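Local structure of protein transport protein HOFQ (2Y3M) at the interface of chains A and B. The protein is a secretin of the DNA-uptake machinery for competence, whose extra-membranous domains bind DNA. Numbering follows the deposited sequence. Chains: chain A/B, Protein transport protein HOFQ.

Contact 1: the interface of chains A and B. Residues chain A 9-12; chain B 44-47, 54.
An antiparallel beta ladder that runs between two chains forms this contact: strand 6-14 of chain A lies along strand 42-48 of chain B. A:Ile10 and B:Leu46 exchange a pair of backbone bonds. The one from B:Leu46 N to A:Ile10 O is 2.8 Å long and almost straight, 178° at the hydrogen, and its return, A:Ile10 N to B:Leu46 O, measures 2.9 Å. A:Leu12 and B:Leu44 repeat the pairing, with A:Leu12 N donating to B:Leu44 O at 2.6 Å. On one face of the ladder the contact is apolar. A:Ile10 and B:Leu46 lie side by side and point the same way. CG2 of A:Ile10, held between its own backbone N and carbonyl carbon, reaches CB of B:Leu46 at 3.8 Å and also meets CD1 of B:Leu54, which comes in from helix 51-63. The other face is polar. B:Gln45, with CG anti to its N (chi1 177°), extends across to A:Ser9, where its amide NE2 can donate to the hydroxyl OG at 3.2 Å. Its OE1 stands 2.7 Å from NH2 of A:Arg11, yet the N-H points elsewhere and the guanidinium and amide planes are 87° apart, so proximity there does not make a hydrogen bond. The ladder thus extends one chain's sheet with a strand of the other, and B:Leu54 of helix 51-63 packs against its apolar face.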
# COMPACT_ATOMS: atom_id res chain seq x y z
N SER A 9 9.31 -0.21 -19.16
CA SER A 9 9.05 0.83 -18.18
C SER A 9 7.60 0.83 -17.72
O SER A 9 6.69 0.57 -18.51
CB SER A 9 9.39 2.20 -18.77
OG SER A 9 9.07 3.23 -17.86
N ILE A 10 7.39 1.13 -16.45
CA ILE A 10 6.04 1.26 -15.89
C ILE A 10 6.00 2.39 -14.86
O ILE A 10 6.92 2.54 -14.05
CB ILE A 10 5.53 -0.08 -15.28
CG1 ILE A 10 4.02 -0.04 -15.04
CG2 ILE A 10 6.30 -0.43 -14.01
CD1 ILE A 10 3.38 -1.42 -14.92
N ARG A 11 4.96 3.20 -14.92
CA ARG A 11 4.78 4.27 -13.96
C ARG A 11 3.72 3.84 -12.94
O ARG A 11 2.64 3.39 -13.30
CB ARG A 11 4.42 5.59 -14.65
CG ARG A 11 4.33 6.79 -13.69
CD ARG A 11 4.20 8.11 -14.43
NE ARG A 11 5.45 8.51 -15.07
CZ ARG A 11 6.35 9.32 -14.51
NH1 ARG A 11 6.15 9.83 -13.31
NH2 ARG A 11 7.47 9.63 -15.17
N LEU A 12 4.06 3.97 -11.65
CA LEU A 12 3.10 3.71 -10.58
C LEU A 12 2.76 5.03 -9.89
O LEU A 12 3.64 5.71 -9.36
CB LEU A 12 3.65 2.70 -9.55
CG LEU A 12 4.01 1.28 -9.98
CD1 LEU A 12 4.42 0.44 -8.78
CD2 LEU A 12 2.87 0.60 -10.73
N LEU B 44 6.19 6.63 -9.12
CA LEU B 44 7.37 5.81 -9.35
C LEU B 44 7.45 5.41 -10.81
O LEU B 44 6.46 4.95 -11.39
CB LEU B 44 7.32 4.54 -8.50
CG LEU B 44 7.10 4.64 -7.00
CD1 LEU B 44 7.10 3.23 -6.42
CD2 LEU B 44 8.18 5.51 -6.35
N GLN B 45 8.61 5.62 -11.41
CA GLN B 45 8.87 5.06 -12.72
C GLN B 45 9.87 3.93 -12.58
O GLN B 45 10.99 4.15 -12.12
CB GLN B 45 9.34 6.12 -13.72
CG GLN B 45 9.67 5.51 -15.08
CD GLN B 45 9.47 6.46 -16.23
OE1 GLN B 45 8.72 7.44 -16.13
NE2 GLN B 45 10.13 6.18 -17.35
N LEU B 46 9.45 2.73 -12.95
CA LEU B 46 10.28 1.54 -12.84
C LEU B 46 10.77 1.10 -14.20
O LEU B 46 10.02 1.11 -15.18
CB LEU B 46 9.50 0.41 -12.16
CG LEU B 46 9.05 0.72 -10.74
CD1 LEU B 46 7.94 -0.21 -10.35
CD2 LEU B 46 10.21 0.59 -9.78
N GLU B 47 12.04 0.73 -14.27
CA GLU B 47 12.64 0.31 -15.53
C GLU B 47 13.42 -0.98 -15.36
O GLU B 47 14.22 -1.11 -14.44
CB GLU B 47 13.57 1.40 -16.08
CG GLU B 47 12.85 2.62 -16.59
CD GLU B 47 13.77 3.80 -16.78
OE1 GLU B 47 14.99 3.68 -16.53
OE2 GLU B 47 13.27 4.87 -17.19
N LEU B 54 10.55 -6.74 -14.28
CA LEU B 54 9.77 -5.53 -14.02
C LEU B 54 8.48 -5.85 -13.24
O LEU B 54 8.18 -5.18 -12.25
CB LEU B 54 9.46 -4.78 -15.33
CG LEU B 54 8.68 -3.45 -15.23
CD1 LEU B 54 9.52 -2.35 -14.58
CD2 LEU B 54 8.20 -3.00 -16.60

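Contact 2: the interface of chains A and B. Residues chain A 17, 44, 46, 61, 66; chain B 12, 14, 66-67.
B:Leu12 N donates to the carbonyl O of A:Leu44 at 2.7 Å, nearly straight at 172°, and A:Leu44 N answers to B:Leu12 O at 2.8 Å; this antiparallel bridge belongs to the extra-membranous part of the secretin HofQ. Beside it, the indole of B:Trp67 is the main apolar piece. Its CG is anti to the carbonyl carbon (chi1 -52°), which turns the ring toward helix 51-62 of chain A. There CG2 of A:Ile61 stands over one face, 3.9 Å from the centroid of the five-membered ring, a CH-pi contact displaced toward the rim. On the same face, over the six-membered ring, CG and CD1 of A:Leu44 meet CZ3 and CH2, with CD1 3.7 Å from CH2 and the two side chains crossing at about a right angle, while CD2 of A:Leu17, pointing toward the ring, meets CH2 at its outer edge. The opposite face is covered near the six-membered rim by CG of B:Gln14, so each chain lends aliphatic groups to one face. At the other end, a water in the ring plane joins the indole NE1, 3.1 Å away, to the backbone O of A:Ile61 at 2.7 Å, which supplies the indole nitrogen with a partner and ties the ring to the helix. CD1 of B:Leu12 also touches A:Ile61. Farther out, A:Leu66 and B:Leu66 meet through their CD1 methyls at 3.4 Å, a tight contact between equivalent residues.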
# COMPACT_ATOMS: atom_id res chain seq x y z
N LEU A 17 -5.82 9.63 -1.78
CA LEU A 17 -6.11 8.96 -0.52
C LEU A 17 -7.57 9.08 -0.09
O LEU A 17 -8.22 8.08 0.22
CB LEU A 17 -5.17 9.46 0.58
CG LEU A 17 -4.85 8.51 1.73
CD1 LEU A 17 -4.54 7.09 1.27
CD2 LEU A 17 -3.71 9.07 2.55
N LEU A 44 -3.58 9.00 9.55
CA LEU A 44 -4.99 8.64 9.68
C LEU A 44 -5.29 8.28 11.12
O LEU A 44 -4.57 7.50 11.74
CB LEU A 44 -5.33 7.44 8.78
CG LEU A 44 -4.91 7.38 7.31
CD1 LEU A 44 -5.38 6.06 6.71
CD2 LEU A 44 -5.45 8.57 6.51
N LEU A 46 -8.12 6.53 13.46
CA LEU A 46 -9.27 5.64 13.40
C LEU A 46 -9.88 5.45 14.78
O LEU A 46 -9.17 5.23 15.75
CB LEU A 46 -8.88 4.26 12.84
CG LEU A 46 -8.34 4.08 11.42
CD1 LEU A 46 -7.99 2.63 11.22
CD2 LEU A 46 -9.33 4.53 10.37
N ILE A 61 -7.18 -1.07 5.65
CA ILE A 61 -6.31 -0.01 5.13
C ILE A 61 -4.94 -0.56 4.73
O ILE A 61 -4.39 -0.18 3.69
CB ILE A 61 -6.19 1.16 6.14
CG1 ILE A 61 -7.55 1.86 6.29
CG2 ILE A 61 -5.12 2.15 5.70
CD1 ILE A 61 -7.68 2.72 7.52
N LEU A 66 -2.66 0.89 -3.08
CA LEU A 66 -2.79 2.29 -3.45
C LEU A 66 -2.15 2.64 -4.79
O LEU A 66 -2.26 3.78 -5.25
CB LEU A 66 -2.18 3.18 -2.36
CG LEU A 66 -2.87 3.29 -1.01
CD1 LEU A 66 -1.93 3.91 0.01
CD2 LEU A 66 -4.18 4.10 -1.10
N LEU B 12 -2.50 5.80 12.32
CA LEU B 12 -1.69 5.20 11.27
C LEU B 12 -0.87 6.28 10.58
O LEU B 12 -1.43 7.22 10.00
CB LEU B 12 -2.56 4.46 10.24
CG LEU B 12 -3.47 3.28 10.64
CD1 LEU B 12 -4.08 2.64 9.40
CD2 LEU B 12 -2.71 2.24 11.45
N GLN B 14 2.08 7.20 7.67
CA GLN B 14 2.68 6.66 6.45
C GLN B 14 4.17 6.45 6.62
O GLN B 14 4.90 7.37 7.00
CB GLN B 14 2.39 7.55 5.23
CG GLN B 14 1.23 7.06 4.37
CD GLN B 14 1.25 7.61 2.96
OE1 GLN B 14 1.89 8.62 2.68
NE2 GLN B 14 0.53 6.95 2.05
N LEU B 66 2.47 0.07 3.82
CA LEU B 66 2.74 1.51 3.83
C LEU B 66 2.48 2.20 5.18
O LEU B 66 2.81 3.37 5.35
CB LEU B 66 1.93 2.20 2.72
CG LEU B 66 2.16 1.80 1.25
CD1 LEU B 66 1.11 2.42 0.36
CD2 LEU B 66 3.57 2.15 0.74
N TRP B 67 1.92 1.46 6.13
CA TRP B 67 1.45 2.08 7.37
C TRP B 67 2.12 1.54 8.63
O TRP B 67 2.24 0.33 8.81
CB TRP B 67 -0.07 1.94 7.49
CG TRP B 67 -0.77 2.42 6.26
CD1 TRP B 67 -1.14 1.67 5.19
CD2 TRP B 67 -1.18 3.76 5.98
NE1 TRP B 67 -1.76 2.45 4.25
CE2 TRP B 67 -1.80 3.74 4.71
CE3 TRP B 67 -1.08 4.97 6.67
CZ2 TRP B 67 -2.32 4.90 4.11
CZ3 TRP B 67 -1.61 6.12 6.09
CH2 TRP B 67 -2.22 6.07 4.81
O HOH W 1 -2.36 0.46 2.00

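Contact 3: the interface of chains A and B. Residues chain A 12-14, 67; chain B 42-44, 61.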
# COMPACT_ATOMS: atom_id res chain seq x y z
N LEU A 12 4.06 3.97 -11.65
CA LEU A 12 3.10 3.71 -10.58
C LEU A 12 2.76 5.03 -9.89
O LEU A 12 3.64 5.71 -9.36
CB LEU A 12 3.65 2.70 -9.55
CG LEU A 12 4.01 1.28 -9.98
CD1 LEU A 12 4.42 0.44 -8.78
CD2 LEU A 12 2.87 0.60 -10.73
N LYS A 13 1.48 5.38 -9.93
CA LYS A 13 1.00 6.62 -9.35
C LYS A 13 0.18 6.26 -8.13
O LYS A 13 -0.72 5.41 -8.20
CB LYS A 13 0.16 7.38 -10.39
CG LYS A 13 -0.37 8.75 -9.95
CD LYS A 13 -1.08 9.43 -11.11
CE LYS A 13 -2.16 10.40 -10.65
NZ LYS A 13 -1.60 11.74 -10.31
N GLN A 14 0.49 6.88 -7.00
CA GLN A 14 -0.23 6.59 -5.77
C GLN A 14 -1.61 7.24 -5.84
O GLN A 14 -1.72 8.43 -6.14
CB GLN A 14 0.55 7.05 -4.54
CG GLN A 14 0.23 6.22 -3.30
CD GLN A 14 0.87 6.76 -2.04
OE1 GLN A 14 0.19 7.25 -1.14
NE2 GLN A 14 2.20 6.67 -1.96
N TRP A 67 -1.49 1.68 -5.42
CA TRP A 67 -0.72 1.97 -6.63
C TRP A 67 -1.50 1.71 -7.92
O TRP A 67 -1.86 0.56 -8.22
CB TRP A 67 0.61 1.20 -6.63
CG TRP A 67 1.47 1.47 -5.42
CD1 TRP A 67 1.59 0.70 -4.31
CD2 TRP A 67 2.32 2.61 -5.21
NE1 TRP A 67 2.46 1.27 -3.42
CE2 TRP A 67 2.92 2.45 -3.94
CE3 TRP A 67 2.63 3.75 -5.97
CZ2 TRP A 67 3.82 3.38 -3.42
CZ3 TRP A 67 3.52 4.67 -5.45
CH2 TRP A 67 4.11 4.49 -4.18
N VAL B 42 3.03 11.29 -5.09
CA VAL B 42 4.27 10.59 -5.40
C VAL B 42 4.06 9.58 -6.53
O VAL B 42 3.07 8.83 -6.53
CB VAL B 42 4.92 9.95 -4.13
CG1 VAL B 42 3.98 8.94 -3.48
CG2 VAL B 42 6.27 9.31 -4.45
N SER B 43 4.98 9.59 -7.49
CA SER B 43 4.96 8.64 -8.60
C SER B 43 6.27 7.88 -8.68
O SER B 43 7.34 8.41 -8.34
CB SER B 43 4.69 9.35 -9.93
OG SER B 43 3.32 9.67 -10.07
N LEU B 44 6.19 6.63 -9.12
CA LEU B 44 7.37 5.81 -9.35
C LEU B 44 7.45 5.41 -10.81
O LEU B 44 6.46 4.95 -11.39
CB LEU B 44 7.32 4.54 -8.50
CG LEU B 44 7.10 4.64 -7.00
CD1 LEU B 44 7.10 3.23 -6.42
CD2 LEU B 44 8.18 5.51 -6.35
N ILE B 61 6.62 -3.96 -4.72
CA ILE B 61 6.21 -2.62 -4.28
C ILE B 61 4.76 -2.62 -3.80
O ILE B 61 4.44 -1.98 -2.80
CB ILE B 61 6.44 -1.56 -5.39
CG1 ILE B 61 7.94 -1.37 -5.62
CG2 ILE B 61 5.80 -0.22 -5.02
CD1 ILE B 61 8.30 -0.67 -6.91
O HOH W 2 2.31 -0.87 -0.94
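A:Trp67 is the apolar centre, its indole lying between CG of A:Gln14 on one face and CG2 of B:Ile61 on the other. The isoleucine methyl is 4.0 Å above the ring plane and displaced toward the rim, with the two side chains crossing at about a right angle. CG2 of B:Ile61 is anti to its backbone N, and from there it also meets CD1 of A:Leu12. On the same face as B:Ile61, B:Leu44 lies over the six-membered ring, its CG 3.9 Å from CZ3 and its CD1 equally near CH2. Moving outward, A:Gln14 (CG anti to its N, chi1 -152°) is extended, and its amide NE2 comes within 3.3 Å of CG1 of B:Val42, a contact of van der Waals kind. The backbones add a bond here: A:Gln14 N donates to B:Val42 O at 3.3 Å, with 167° at the hydrogen, a longer bond than those of the A:Leu12 and B:Leu44 pair, which may mean that the ladder loosens toward this end. At the rim, A:Lys13 sets its CG alongside the hydroxyl OG of B:Ser43, 3.8 Å away. On the indole's nitrogen side a water in the ring plane bridges A:Trp67 NE1 at 3.3 Å and the backbone O of B:Ile61 at 3.0 Å. Strand 6-14 thereby ends beside the start of strand 67-76 of its own chain, both laid against strand 42-48 and helix 51-63 of the partner.

Contacts 1 and 3 are consecutive stretches of one ladder: their C-alpha centres are about 8 Å apart, and they share A:Leu12 and B:Leu44. Contact 2 lies about 15 Å from contact 3 and 22 Å from contact 1, and repeats much of contact 3 with the chains exchanged, as the two-fold symmetry of the interface requires. Strands 6-14 and 67-76 of each chain thus pack on strand 43-48 and helix 51-62 of the other (42-48 and 51-63 in chain B), so the antiparallel pairing is built at two symmetry-related places. The coordinates alone do not show whether this dimer forms in the cell or only in the crystal.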